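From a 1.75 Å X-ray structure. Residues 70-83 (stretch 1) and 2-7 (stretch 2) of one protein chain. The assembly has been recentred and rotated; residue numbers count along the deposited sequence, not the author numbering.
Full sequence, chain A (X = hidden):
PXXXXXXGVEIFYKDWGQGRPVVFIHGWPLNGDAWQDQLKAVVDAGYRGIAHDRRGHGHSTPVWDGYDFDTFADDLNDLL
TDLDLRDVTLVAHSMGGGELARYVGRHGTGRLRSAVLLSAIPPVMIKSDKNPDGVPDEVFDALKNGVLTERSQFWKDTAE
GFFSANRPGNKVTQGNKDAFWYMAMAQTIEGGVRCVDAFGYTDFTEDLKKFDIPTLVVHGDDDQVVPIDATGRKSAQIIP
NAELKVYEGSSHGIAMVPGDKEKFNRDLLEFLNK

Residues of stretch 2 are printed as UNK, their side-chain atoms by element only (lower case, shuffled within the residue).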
# COMPACT_ATOMS: atom_id res chain seq x y z
N ASP A 70 4.05 9.15 -10.30
CA ASP A 70 3.23 10.22 -10.86
C ASP A 70 2.02 9.64 -11.62
O ASP A 70 0.90 10.10 -11.48
CB ASP A 70 4.08 11.02 -11.85
CG ASP A 70 5.07 11.94 -11.14
OD1 ASP A 70 4.95 12.25 -9.95
OD2 ASP A 70 6.00 12.39 -11.87
N THR A 71 2.25 8.57 -12.40
CA THR A 71 1.11 7.97 -13.12
C THR A 71 0.16 7.31 -12.12
O THR A 71 -1.05 7.47 -12.31
CB THR A 71 1.64 6.88 -14.08
OG1 THR A 71 2.49 7.55 -15.06
CG2 THR A 71 0.50 6.23 -14.84
N PHE A 72 0.68 6.57 -11.15
CA PHE A 72 -0.25 5.95 -10.16
C PHE A 72 -1.09 7.01 -9.45
O PHE A 72 -2.29 6.82 -9.26
CB PHE A 72 0.53 5.20 -9.07
CG PHE A 72 1.39 4.07 -9.61
CD1 PHE A 72 1.03 3.37 -10.75
CD2 PHE A 72 2.57 3.74 -8.94
CE1 PHE A 72 1.86 2.34 -11.21
CE2 PHE A 72 3.38 2.70 -9.38
CZ PHE A 72 2.99 2.00 -10.53
N ALA A 73 -0.45 8.13 -9.07
CA ALA A 73 -1.22 9.20 -8.40
C ALA A 73 -2.25 9.82 -9.30
O ALA A 73 -3.35 10.22 -8.89
CB ALA A 73 -0.22 10.28 -7.93
N ASP A 74 -2.00 9.99 -10.61
CA ASP A 74 -2.93 10.60 -11.52
C ASP A 74 -4.09 9.62 -11.79
O ASP A 74 -5.21 10.05 -12.05
CB ASP A 74 -2.32 11.07 -12.84
CG ASP A 74 -1.34 12.23 -12.66
OD1 ASP A 74 -1.25 12.81 -11.59
OD2 ASP A 74 -0.60 12.53 -13.65
N ASP A 75 -3.76 8.32 -11.85
CA ASP A 75 -4.84 7.33 -11.98
C ASP A 75 -5.74 7.41 -10.75
O ASP A 75 -6.96 7.41 -10.94
CB ASP A 75 -4.27 5.92 -12.11
CG ASP A 75 -3.59 5.66 -13.46
OD1 ASP A 75 -3.66 6.44 -14.40
OD2 ASP A 75 -2.99 4.56 -13.53
N LEU A 76 -5.19 7.55 -9.56
CA LEU A 76 -5.99 7.71 -8.34
C LEU A 76 -6.81 8.99 -8.44
O LEU A 76 -8.02 9.00 -8.16
CB LEU A 76 -5.07 7.67 -7.11
CG LEU A 76 -5.76 7.97 -5.76
CD1 LEU A 76 -6.75 6.85 -5.47
CD2 LEU A 76 -4.73 8.08 -4.64
N ASN A 77 -6.20 10.08 -8.94
CA ASN A 77 -6.96 11.32 -9.13
C ASN A 77 -8.15 11.14 -10.06
O ASN A 77 -9.24 11.67 -9.83
CB ASN A 77 -6.05 12.45 -9.64
CG ASN A 77 -6.82 13.74 -9.89
OD1 ASN A 77 -6.94 14.24 -11.01
ND2 ASN A 77 -7.39 14.26 -8.84
N ASP A 78 -7.96 10.37 -11.14
CA ASP A 78 -9.07 10.14 -12.08
C ASP A 78 -10.21 9.38 -11.40
O ASP A 78 -11.36 9.72 -11.66
CB ASP A 78 -8.62 9.37 -13.34
CG ASP A 78 -7.81 10.21 -14.31
OD1 ASP A 78 -7.84 11.47 -14.22
OD2 ASP A 78 -7.12 9.61 -15.14
N LEU A 79 -9.91 8.43 -10.53
CA LEU A 79 -10.94 7.65 -9.85
C LEU A 79 -11.70 8.54 -8.86
O LEU A 79 -12.93 8.54 -8.83
CB LEU A 79 -10.27 6.49 -9.10
CG LEU A 79 -11.21 5.62 -8.24
CD1 LEU A 79 -12.09 4.76 -9.11
CD2 LEU A 79 -10.37 4.76 -7.30
N LEU A 80 -10.98 9.36 -8.10
CA LEU A 80 -11.64 10.24 -7.12
C LEU A 80 -12.46 11.31 -7.82
O LEU A 80 -13.54 11.66 -7.35
CB LEU A 80 -10.59 10.91 -6.24
CG LEU A 80 -9.73 10.01 -5.34
CD1 LEU A 80 -8.87 10.89 -4.42
CD2 LEU A 80 -10.50 9.02 -4.50
N THR A 81 -11.99 11.80 -8.96
CA THR A 81 -12.73 12.80 -9.72
C THR A 81 -13.95 12.24 -10.42
O THR A 81 -15.03 12.85 -10.40
CB THR A 81 -11.79 13.44 -10.77
OG1 THR A 81 -10.69 14.04 -10.04
CG2 THR A 81 -12.54 14.49 -11.57
N ASP A 82 -13.81 11.06 -11.04
CA ASP A 82 -14.93 10.42 -11.74
C ASP A 82 -16.09 10.16 -10.78
O ASP A 82 -17.26 10.30 -11.14
CB ASP A 82 -14.48 9.08 -12.33
CG ASP A 82 -15.53 8.29 -13.08
OD1 ASP A 82 -16.37 8.88 -13.80
OD2 ASP A 82 -15.49 7.04 -13.07
N LEU A 83 -15.80 9.68 -9.58
CA LEU A 83 -16.81 9.39 -8.56
C LEU A 83 -17.18 10.62 -7.73
O LEU A 83 -18.05 10.53 -6.87
CB LEU A 83 -16.29 8.28 -7.64
CG LEU A 83 -16.11 6.92 -8.36
CD1 LEU A 83 -15.62 5.87 -7.37
CD2 LEU A 83 -17.40 6.48 -9.03
N UNK A 2 -15.51 -0.27 -13.38
CA UNK A 2 -14.32 0.21 -14.11
C UNK A 2 -14.33 1.73 -14.17
O UNK A 2 -15.37 2.33 -14.49
c UNK A 2 -13.18 0.28 -16.40
c UNK A 2 -12.95 -2.46 -15.18
c UNK A 2 -14.25 -1.84 -15.60
c UNK A 2 -14.31 -0.31 -15.57
N UNK A 3 -13.18 2.32 -13.91
CA UNK A 3 -12.99 3.75 -14.12
C UNK A 3 -12.03 3.89 -15.31
O UNK A 3 -11.00 3.22 -15.30
s UNK A 3 -11.74 6.06 -13.17
c UNK A 3 -12.33 4.36 -12.87
N UNK A 4 -12.41 4.67 -16.31
CA UNK A 4 -11.48 4.81 -17.45
C UNK A 4 -10.64 6.08 -17.23
O UNK A 4 -11.22 7.15 -16.99
o UNK A 4 -13.02 3.67 -18.92
c UNK A 4 -12.25 4.88 -18.76
c UNK A 4 -11.32 5.02 -19.96
N UNK A 5 -9.32 5.93 -17.28
CA UNK A 5 -8.47 7.07 -16.95
C UNK A 5 -8.41 8.01 -18.15
O UNK A 5 -8.82 7.69 -19.26
o UNK A 5 -6.38 6.17 -17.73
c UNK A 5 -7.04 6.68 -16.56
c UNK A 5 -7.03 5.63 -15.46
N UNK A 6 -7.69 9.11 -17.91
CA UNK A 6 -7.44 10.10 -18.96
C UNK A 6 -6.69 9.52 -20.15
O UNK A 6 -6.76 10.07 -21.27
c UNK A 6 -5.18 10.60 -17.96
n UNK A 6 -4.42 8.99 -15.22
c UNK A 6 -4.51 11.30 -16.78
n UNK A 6 -2.15 8.82 -15.42
n UNK A 6 -3.28 10.59 -16.40
c UNK A 6 -3.28 9.46 -15.69
c UNK A 6 -6.56 11.17 -18.30
N UNK A 7 -5.95 8.46 -19.97
CA UNK A 7 -5.19 7.78 -21.00
C UNK A 7 -5.90 6.59 -21.62
O UNK A 7 -5.26 5.87 -22.41
o UNK A 7 -2.46 7.90 -18.73
c UNK A 7 -3.91 7.16 -20.44
o UNK A 7 -2.78 9.23 -20.48
c UNK A 7 -2.98 8.19 -19.83
O HOH W 1 -16.25 4.60 -12.58
O HOH W 2 -14.89 6.12 -15.96
O HOH W 3 -3.75 6.17 -17.19

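Position 2 carries four carbons, forked at the first, with one arm two carbons long. Its CA-to-CB bond points away from the helix and the side chain touches nothing on stretch 1. That branching is isoleucine, Ile2. Only its backbone takes part: a water donates both to Ile2 O (3.1 Å) and to Asp82 OD2 (2.6 Å).

Position 3 has one carbon followed by one sulfur, and points toward the helix. Its CB lies 3.8 Å from Leu79 CD1, and the sulfur sits 3.8 Å from Leu79 CA, close against the helix backbone. A lone sulfur after CB makes it cysteine, Cys3.

At position 4 one carbon carries an oxygen and a carbon; the CA-to-CB bond points away, as the strand alternates, and the side chain touches nothing on the helix. This is threonine, Thr4. Its backbone N gives a hydrogen bond to a second water (2.9 Å), which in turn donates to Asp82 OD2 (3.1 Å).

Position 5 has the same three atoms, but now directed toward the helix. Its CB is 3.3 Å from Asp78 OD2, and its terminal carbon 3.6 Å from Asp75 OD1. It is again threonine, Thr5. Its OG1 donates to a third water (2.7 Å), which donates to Asp75 OD1 (2.8 Å).

Position 6 is the long one: three carbons, a nitrogen, then a carbon bearing two more nitrogens. That last carbon lies 3.4 Å from Asp74 CB, which covers one face of the planar end, and a terminal nitrogen reaches Asp75 OD1 and Asp78 OD2, each at 2.8 Å and near the plane, at its edge. This is a guanidinium, hence arginine, Arg6. NH1 donates to both oxygens in salt bridges; NH2 adds a bond to Asp75 OD1 at 3.0 Å.

Position 7 shows two carbons, the second carrying two oxygens, and its side chain makes no direct contact with the helix: aspartate, Asp7. Its OD2 accepts from the third water and forms a salt bridge with Arg6 NH2 at 3.4 Å, through charge alone, since the oxygen lies well out of the guanidinium plane.

The contact divides along the helix. Near Leu79, Cys3 provides close apolar packing, with waters linking the strand backbone to Asp82. Further toward the helix start, Arg6 is held twice by Asp78 OD2, which accepts from its backbone N (2.9 Å) as well as from NH1. Spaced three residues apart, Asp75 and Asp78 converge on NH1.

Stretch 2, residues 2-7: ICTTRD
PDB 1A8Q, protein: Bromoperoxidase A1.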